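Local coordinates for protein probable thiamine pyrophosphokinase (Staphylococcus saprophyticus, PDB 3L8M) that probably transfers a pyrophosphate group from ATP to thiamine, making thiamine diphosphate, at residues A[75-83]-A[109-118]; A[130-140]-A[199-210]. All coordinates share one frame; numbering follows the deposited sequence.

Interaction 1: A[75-83]-A[109-118]; sequences DTDLALGID and ALQILEKPEY
I112 reaches from helix 109-113 onto the near side of helix 77-83, where A79 offers only a methyl group. With CG1 anti to the carbonyl carbon (chi1 -62°) and the chain extended beyond it, I112 drives CD1 in until it lies 3.5 Å from A79 CA, touching backbone as well as CB. The same CD1 is flanked by L78, whose CG sits 3.6 Å from it. L78 slants across the isoleucine and ends with CD2 3.7 Å from A109 CB, one helical turn back. The other branch of I112, CG2, meets I82 CG1 obliquely at 4.0 Å. I82 in turn sends its own CG2 to the phenol end of Y118, 3.3 Å from OH, with CZ next nearest, in an oblique approach. The carbonyl oxygen of I112 lies at the edge of the Y118 ring, in its plane. A water bridges the Y118 hydroxyl to A79 O, a polar link beside the apolar seam, although its 2.4 Å distance from A79 O is doubtfully short. At the margin an extended K115 stretches back towards D75, and NZ to OD1, at 3.5 Å, makes a long salt bridge. T76 N-caps helix 77-83, its OG1 accepting from A79 N. The two helices run roughly parallel, their axes 31° apart and 9.8 Å at closest. L78 and I82 also pack on strands 2-6 and 92-96, and L113 on strand 124-128: neighbouring helices layered on one face of the parallel part of a mixed sheet, as in the alpha/beta catalytic domain of thiamine pyrophosphokinases.

Interaction 2: A[130-140]-A[199-210]; sequences DTNEIQFIQKG and IIEGSVLMIRSK
K139 and I200 meet where the chain leaves strand 132-137, and the lysine can be followed atom by atom. Its CG, anti to the backbone N (chi1 178°), lies 3.6 Å from I199 O, while CB passes G202 O. CD and CE run on past I200 O, and a bend at chi4 (64°) turns NZ back onto this oxygen in a short 2.6 Å hydrogen bond, the donor tilted 27° from the carbonyl plane. Beside it, G140 and I199 form a hydrogen-bonded pair. The main ladder, two residues out of register with this one, is antiparallel: E133 with R208, Q135 with M206 and I137 with V204 exchange backbone bonds, and M206 N to Q135 O, at 2.8 Å, is almost straight. On one face I134 and I207 lie side by side, pointing the same way, with their CG1 atoms 3.8 Å apart. F136 brings CZ to within 3.2 Å of S203 CB, and at the far end S209 OG donates to N132 OD1 over 3.0 Å. The opposite face carries I137, whose CD1 slants across M206, present as selenomethionine, 3.7 Å from its CB and near its SE atom. E133, also on this face, has its carboxylate in a salt bridge with K126. Beyond the strand ends K210 NZ bonds to D130 O. Strand 132-137 lies between strands 124-128 and 204-209; on its other side strand 204-209 borders strand 152-157, and backbone hydrogen bonds join I134 to L127 and L205 to I156. At the corner at I200 the chain leaves the smaller sheet, to which the G140–I199 pair also belongs, for the mixed one, and I200 and E201 form a classic bulge against T162 of strand 162-165.

In the fold
Interaction 1 closes before interaction 2 opens along the chain, and their centres lie 16 Å apart. Both are built on the same mixed sheet: 75-83 and 109-118 pack helices on one face of its parallel part, whereas 130-140 and 199-210 are neighbouring strands of its antiparallel extension. They touch directly, because the end of helix 103-113 rests on the second pair: L113 O lies 3.2 Å from F136 CD2, and E114 packs against L205. Strand 124-128 connects the two along the chain. Through 199-210, interaction 2 ties the strands next to the helix-flanked part of the fold to the smaller sheet, which lies largely in the region the family assigns to vitamin B1 binding.

Interaction 1: A[75-83]-A[109-118]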
# COMPACT_ATOMS: atom_id res chain seq x y z
N ASP A 75 8.62 -32.71 2.31
CA ASP A 75 7.71 -32.01 1.41
C ASP A 75 8.47 -31.30 0.30
O ASP A 75 9.65 -30.95 0.47
CB ASP A 75 6.88 -30.99 2.18
CG ASP A 75 5.75 -31.62 2.97
OD1 ASP A 75 5.00 -30.87 3.64
OD2 ASP A 75 5.60 -32.86 2.93
N THR A 76 7.80 -31.09 -0.83
CA THR A 76 8.41 -30.40 -1.97
C THR A 76 8.54 -28.91 -1.63
O THR A 76 7.97 -28.44 -0.65
CB THR A 76 7.54 -30.53 -3.23
OG1 THR A 76 6.27 -29.90 -3.00
CG2 THR A 76 7.32 -32.01 -3.59
N ASP A 77 9.30 -28.18 -2.45
CA ASP A 77 9.49 -26.75 -2.22
C ASP A 77 8.16 -26.00 -2.34
O ASP A 77 7.88 -25.06 -1.59
CB ASP A 77 10.53 -26.18 -3.20
CG ASP A 77 11.93 -26.71 -2.91
OD1 ASP A 77 12.12 -27.39 -1.89
OD2 ASP A 77 12.85 -26.43 -3.70
N LEU A 78 7.32 -26.45 -3.27
CA LEU A 78 6.03 -25.81 -3.45
C LEU A 78 5.11 -26.06 -2.26
O LEU A 78 4.36 -25.17 -1.85
CB LEU A 78 5.34 -26.32 -4.73
CG LEU A 78 3.90 -25.81 -4.91
CD1 LEU A 78 3.93 -24.29 -4.90
CD2 LEU A 78 3.28 -26.34 -6.23
N ALA A 79 5.17 -27.26 -1.69
CA ALA A 79 4.30 -27.58 -0.56
C ALA A 79 4.67 -26.77 0.68
O ALA A 79 3.80 -26.44 1.49
CB ALA A 79 4.36 -29.09 -0.26
N LEU A 80 5.96 -26.48 0.84
CA LEU A 80 6.44 -25.69 1.96
C LEU A 80 6.00 -24.23 1.73
O LEU A 80 5.48 -23.57 2.64
CB LEU A 80 7.97 -25.76 2.04
CG LEU A 80 8.62 -27.14 2.25
CD1 LEU A 80 10.13 -27.01 2.16
CD2 LEU A 80 8.22 -27.70 3.61
N GLY A 81 6.19 -23.75 0.50
CA GLY A 81 5.80 -22.39 0.17
C GLY A 81 4.35 -22.14 0.51
O GLY A 81 4.01 -21.08 1.03
N ILE A 82 3.50 -23.13 0.22
CA ILE A 82 2.07 -23.05 0.48
C ILE A 82 1.80 -22.96 1.98
O ILE A 82 1.16 -22.01 2.46
CB ILE A 82 1.34 -24.30 -0.05
CG1 ILE A 82 1.40 -24.32 -1.58
CG2 ILE A 82 -0.11 -24.32 0.43
CD1 ILE A 82 0.68 -23.16 -2.24
N ASP A 83 2.29 -23.96 2.70
CA ASP A 83 2.12 -24.01 4.14
C ASP A 83 2.64 -22.70 4.76
O ASP A 83 1.99 -22.11 5.62
CB ASP A 83 2.89 -25.22 4.69
CG ASP A 83 3.03 -25.18 6.19
OD1 ASP A 83 2.00 -25.18 6.90
OD2 ASP A 83 4.19 -25.16 6.65
N ALA A 109 1.94 -30.87 -7.44
CA ALA A 109 1.22 -29.64 -7.19
C ALA A 109 -0.26 -29.97 -6.96
O ALA A 109 -0.93 -29.31 -6.16
CB ALA A 109 1.40 -28.66 -8.37
N LEU A 110 -0.77 -31.00 -7.64
CA LEU A 110 -2.17 -31.40 -7.46
C LEU A 110 -2.39 -32.06 -6.09
O LEU A 110 -3.45 -31.90 -5.47
CB LEU A 110 -2.62 -32.36 -8.57
CG LEU A 110 -2.63 -31.84 -10.01
CD1 LEU A 110 -3.04 -32.97 -10.94
CD2 LEU A 110 -3.59 -30.67 -10.16
N GLN A 111 -1.38 -32.79 -5.61
CA GLN A 111 -1.49 -33.42 -4.30
C GLN A 111 -1.72 -32.36 -3.20
O GLN A 111 -2.48 -32.59 -2.26
CB GLN A 111 -0.24 -34.25 -3.99
CG GLN A 111 -0.07 -35.47 -4.87
CD GLN A 111 1.22 -36.22 -4.59
OE1 GLN A 111 2.18 -35.64 -4.09
NE2 GLN A 111 1.23 -37.51 -4.90
N ILE A 112 -1.05 -31.22 -3.33
CA ILE A 112 -1.19 -30.16 -2.33
C ILE A 112 -2.63 -29.65 -2.22
O ILE A 112 -3.15 -29.48 -1.11
CB ILE A 112 -0.26 -28.97 -2.65
CG1 ILE A 112 1.20 -29.43 -2.60
CG2 ILE A 112 -0.46 -27.86 -1.63
CD1 ILE A 112 2.15 -28.41 -3.16
N LEU A 113 -3.27 -29.40 -3.36
CA LEU A 113 -4.64 -28.92 -3.36
C LEU A 113 -5.56 -29.92 -2.66
O LEU A 113 -6.60 -29.56 -2.12
CB LEU A 113 -5.14 -28.73 -4.80
CG LEU A 113 -4.50 -27.72 -5.75
CD1 LEU A 113 -5.00 -28.01 -7.15
CD2 LEU A 113 -4.86 -26.30 -5.36
N GLU A 114 -5.16 -31.18 -2.67
CA GLU A 114 -5.96 -32.25 -2.08
C GLU A 114 -5.67 -32.51 -0.60
O GLU A 114 -6.35 -33.31 0.03
CB GLU A 114 -5.75 -33.53 -2.91
CG GLU A 114 -6.01 -33.29 -4.40
CD GLU A 114 -5.53 -34.43 -5.29
OE1 GLU A 114 -4.68 -35.22 -4.85
OE2 GLU A 114 -5.99 -34.51 -6.45
N LYS A 115 -4.67 -31.84 -0.05
CA LYS A 115 -4.36 -32.03 1.36
C LYS A 115 -5.58 -31.68 2.21
O LYS A 115 -6.18 -30.61 2.05
CB LYS A 115 -3.16 -31.18 1.77
CG LYS A 115 -1.86 -31.61 1.12
CD LYS A 115 -0.67 -31.16 1.96
CE LYS A 115 0.62 -31.80 1.49
NZ LYS A 115 1.74 -31.59 2.45
N PRO A 116 -5.98 -32.59 3.10
CA PRO A 116 -7.14 -32.38 3.97
C PRO A 116 -6.92 -31.24 4.96
O PRO A 116 -7.86 -30.58 5.38
CB PRO A 116 -7.30 -33.74 4.66
CG PRO A 116 -5.89 -34.26 4.71
CD PRO A 116 -5.37 -33.91 3.34
N GLU A 117 -5.66 -30.99 5.30
CA GLU A 117 -5.31 -29.91 6.21
C GLU A 117 -5.87 -28.57 5.73
O GLU A 117 -6.01 -27.64 6.52
CB GLU A 117 -3.79 -29.83 6.33
CG GLU A 117 -3.28 -28.72 7.23
CD GLU A 117 -1.76 -28.65 7.24
OE1 GLU A 117 -1.18 -28.50 6.14
OE2 GLU A 117 -1.16 -28.73 8.33
N TYR A 118 -6.20 -28.48 4.44
CA TYR A 118 -6.73 -27.24 3.88
C TYR A 118 -8.24 -27.24 3.72
O TYR A 118 -8.86 -26.18 3.63
CB TYR A 118 -6.08 -26.95 2.52
CG TYR A 118 -4.58 -26.84 2.57
CD1 TYR A 118 -3.94 -26.08 3.55
CD2 TYR A 118 -3.78 -27.52 1.65
CE1 TYR A 118 -2.56 -26.00 3.62
CE2 TYR A 118 -2.39 -27.44 1.70
CZ TYR A 118 -1.79 -26.68 2.69
OH TYR A 118 -0.41 -26.65 2.77
O HOH W 1 2.03 -28.11 1.48

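Interaction 2: A[130-140]-A[199-210]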
# COMPACT_ATOMS: atom_id res chain seq x y z
N ASP A 130 -1.60 -19.93 -18.58
CA ASP A 130 -2.24 -19.18 -19.66
C ASP A 130 -3.53 -19.77 -20.24
O ASP A 130 -4.27 -19.06 -20.92
CB ASP A 130 -1.24 -18.93 -20.80
CG ASP A 130 -0.61 -20.22 -21.30
OD1 ASP A 130 -1.09 -21.30 -20.93
OD2 ASP A 130 0.37 -20.13 -22.06
N THR A 131 -3.82 -21.04 -19.96
CA THR A 131 -5.02 -21.69 -20.50
C THR A 131 -5.94 -22.39 -19.48
O THR A 131 -7.06 -22.79 -19.83
CB THR A 131 -4.61 -22.77 -21.57
OG1 THR A 131 -3.79 -22.16 -22.57
CG2 THR A 131 -5.85 -23.37 -22.24
N ASN A 132 -5.50 -22.52 -18.23
CA ASN A 132 -6.30 -23.23 -17.24
C ASN A 132 -6.33 -22.63 -15.85
O ASN A 132 -5.48 -21.82 -15.47
CB ASN A 132 -5.76 -24.66 -17.07
CG ASN A 132 -5.71 -25.44 -18.36
OD1 ASN A 132 -6.67 -26.11 -18.73
ND2 ASN A 132 -4.58 -25.35 -19.06
N GLU A 133 -7.31 -23.09 -15.08
CA GLU A 133 -7.50 -22.70 -13.70
C GLU A 133 -7.98 -24.00 -13.06
O GLU A 133 -8.93 -24.63 -13.55
CB GLU A 133 -8.56 -21.61 -13.59
CG GLU A 133 -8.51 -20.84 -12.30
CD GLU A 133 -9.40 -19.61 -12.33
OE1 GLU A 133 -9.29 -18.83 -13.31
OE2 GLU A 133 -10.21 -19.43 -11.39
N ILE A 134 -7.31 -24.43 -11.99
CA ILE A 134 -7.63 -25.69 -11.32
C ILE A 134 -7.74 -25.55 -9.80
O ILE A 134 -6.90 -24.90 -9.17
CB ILE A 134 -6.54 -26.77 -11.63
CG1 ILE A 134 -6.45 -27.00 -13.14
CG2 ILE A 134 -6.85 -28.07 -10.89
CD1 ILE A 134 -5.24 -27.83 -13.54
N GLN A 135 -8.76 -26.18 -9.21
CA GLN A 135 -8.94 -26.14 -7.77
C GLN A 135 -9.66 -27.40 -7.30
O GLN A 135 -10.40 -28.03 -8.06
CB GLN A 135 -9.74 -24.90 -7.34
CG GLN A 135 -11.15 -24.85 -7.89
CD GLN A 135 -11.90 -23.59 -7.46
OE1 GLN A 135 -12.10 -23.35 -6.27
NE2 GLN A 135 -12.30 -22.78 -8.44
N PHE A 136 -9.44 -27.75 -6.04
CA PHE A 136 -10.03 -28.93 -5.42
C PHE A 136 -11.39 -28.57 -4.80
O PHE A 136 -11.56 -27.47 -4.28
CB PHE A 136 -9.05 -29.45 -4.36
CG PHE A 136 -9.50 -30.70 -3.66
CD1 PHE A 136 -9.75 -31.87 -4.38
CD2 PHE A 136 -9.60 -30.73 -2.27
CE1 PHE A 136 -10.11 -33.05 -3.72
CE2 PHE A 136 -9.96 -31.91 -1.60
CZ PHE A 136 -10.21 -33.07 -2.32
N ILE A 137 -12.35 -29.47 -4.88
CA ILE A 137 -13.67 -29.24 -4.31
C ILE A 137 -14.06 -30.47 -3.52
O ILE A 137 -14.19 -31.56 -4.07
CB ILE A 137 -14.75 -28.99 -5.37
CG1 ILE A 137 -14.35 -27.82 -6.27
CG2 ILE A 137 -16.07 -28.67 -4.67
CD1 ILE A 137 -15.37 -27.52 -7.36
N GLN A 138 -14.25 -30.27 -2.22
CA GLN A 138 -14.59 -31.36 -1.31
C GLN A 138 -16.09 -31.58 -1.19
O GLN A 138 -16.89 -30.83 -1.77
CB GLN A 138 -13.98 -31.05 0.06
CG GLN A 138 -13.82 -32.24 0.97
CD GLN A 138 -13.08 -31.86 2.24
OE1 GLN A 138 -13.51 -30.97 2.98
NE2 GLN A 138 -11.97 -32.54 2.50
N LYS A 139 -16.46 -32.61 -0.44
CA LYS A 139 -17.87 -32.96 -0.23
C LYS A 139 -18.64 -31.74 0.26
O LYS A 139 -18.26 -31.10 1.24
CB LYS A 139 -17.98 -34.10 0.78
CG LYS A 139 -19.41 -34.52 1.14
CD LYS A 139 -19.40 -35.65 2.17
CE LYS A 139 -20.77 -35.91 2.79
NZ LYS A 139 -21.79 -36.39 1.81
N GLY A 140 -19.73 -31.42 -0.43
CA GLY A 140 -20.53 -30.26 -0.06
C GLY A 140 -21.21 -29.72 -1.30
O GLY A 140 -21.19 -30.36 -2.35
N ILE A 199 -21.37 -32.05 -4.48
CA ILE A 199 -20.62 -33.28 -4.33
C ILE A 199 -21.26 -34.07 -3.20
O ILE A 199 -21.07 -33.76 -2.02
CB ILE A 199 -19.15 -32.99 -3.98
CG1 ILE A 199 -18.50 -32.13 -5.07
CG2 ILE A 199 -18.40 -34.30 -3.77
CD1 ILE A 199 -18.30 -32.84 -6.40
N ILE A 200 -22.04 -35.09 -3.57
CA ILE A 200 -22.71 -35.93 -2.59
C ILE A 200 -21.70 -36.81 -1.86
O ILE A 200 -21.83 -37.07 -0.67
CB ILE A 200 -23.78 -36.83 -3.26
CG1 ILE A 200 -25.01 -36.01 -3.64
CG2 ILE A 200 -24.18 -37.95 -2.31
CD1 ILE A 200 -24.76 -34.91 -4.65
N GLU A 201 -20.71 -37.29 -2.60
CA GLU A 201 -19.67 -38.14 -2.03
C GLU A 201 -18.35 -37.95 -2.75
O GLU A 201 -18.31 -37.61 -3.93
CB GLU A 201 -20.07 -39.61 -2.11
CG GLU A 201 -21.12 -40.05 -1.11
CD GLU A 201 -20.86 -41.45 -0.58
OE1 GLU A 201 -20.84 -42.40 -1.40
OE2 GLU A 201 -20.67 -41.60 0.64
N GLY A 202 -17.26 -38.18 -2.02
CA GLY A 202 -15.94 -38.04 -2.59
C GLY A 202 -15.48 -36.61 -2.78
O GLY A 202 -15.96 -35.69 -2.12
N SER A 203 -14.54 -36.43 -3.70
CA SER A 203 -13.96 -35.13 -4.01
C SER A 203 -13.58 -35.07 -5.48
O SER A 203 -13.26 -36.09 -6.09
CB SER A 203 -12.72 -34.92 -3.15
OG SER A 203 -11.75 -35.94 -3.38
N VAL A 204 -13.60 -33.87 -6.06
CA VAL A 204 -13.24 -33.71 -7.46
C VAL A 204 -12.43 -32.45 -7.73
O VAL A 204 -12.57 -31.43 -7.05
CB VAL A 204 -14.50 -33.64 -8.36
CG1 VAL A 204 -15.38 -34.86 -8.12
CG2 VAL A 204 -15.27 -32.35 -8.08
N LEU A 205 -11.55 -32.53 -8.72
CA LEU A 205 -10.75 -31.38 -9.12
C LEU A 205 -11.60 -30.69 -10.18
O LEU A 205 -12.18 -31.34 -11.05
CB LEU A 205 -9.42 -31.81 -9.73
CG LEU A 205 -8.33 -32.33 -8.79
CD1 LEU A 205 -7.28 -33.06 -9.62
CD2 LEU A 205 -7.71 -31.17 -8.01
N MSE A 206 -11.70 -29.38 -10.09
CA MSE A 206 -12.46 -28.66 -11.09
C MSE A 206 -11.43 -27.95 -11.95
O MSE A 206 -10.53 -27.31 -11.42
CB MSE A 206 -13.39 -27.65 -10.44
CG MSE A 206 -13.98 -26.67 -11.44
SE MSE A 206 -15.10 -25.52 -10.67
CE MSE A 206 -16.10 -25.13 -12.05
N ILE A 207 -11.54 -28.09 -13.27
CA ILE A 207 -10.60 -27.45 -14.17
C ILE A 207 -11.31 -26.64 -15.23
O ILE A 207 -12.11 -27.17 -16.00
CB ILE A 207 -9.68 -28.50 -14.83
CG1 ILE A 207 -8.88 -27.85 -15.95
CG2 ILE A 207 -10.50 -29.65 -15.37
CD1 ILE A 207 -7.77 -28.73 -16.46
N ARG A 208 -11.01 -25.35 -15.27
CA ARG A 208 -11.62 -24.47 -16.25
C ARG A 208 -10.62 -24.21 -17.36
O ARG A 208 -9.45 -23.95 -17.11
CB ARG A 208 -12.07 -23.18 -15.59
CG ARG A 208 -13.06 -23.44 -14.47
CD ARG A 208 -14.20 -22.46 -14.49
NE ARG A 208 -14.21 -21.63 -13.30
CZ ARG A 208 -15.16 -20.74 -13.02
NH1 ARG A 208 -16.17 -20.57 -13.86
NH2 ARG A 208 -15.09 -20.01 -11.91
N SER A 209 -11.08 -24.30 -18.60
CA SER A 209 -10.22 -24.10 -19.75
C SER A 209 -10.78 -23.05 -20.68
O SER A 209 -11.96 -22.72 -20.62
CB SER A 209 -10.05 -25.42 -20.53
OG SER A 209 -9.47 -26.43 -19.73
N LYS A 210 -9.94 -22.52 -21.55
CA LYS A 210 -10.40 -21.53 -22.50
C LYS A 210 -10.43 -22.20 -23.86
O LYS A 210 -9.87 -23.28 -24.04
CB LYS A 210 -9.48 -20.30 -22.49
CG LYS A 210 -8.03 -20.56 -22.88
CD LYS A 210 -7.10 -19.57 -22.17
CE LYS A 210 -7.47 -18.12 -22.44
NZ LYS A 210 -6.56 -17.17 -21.72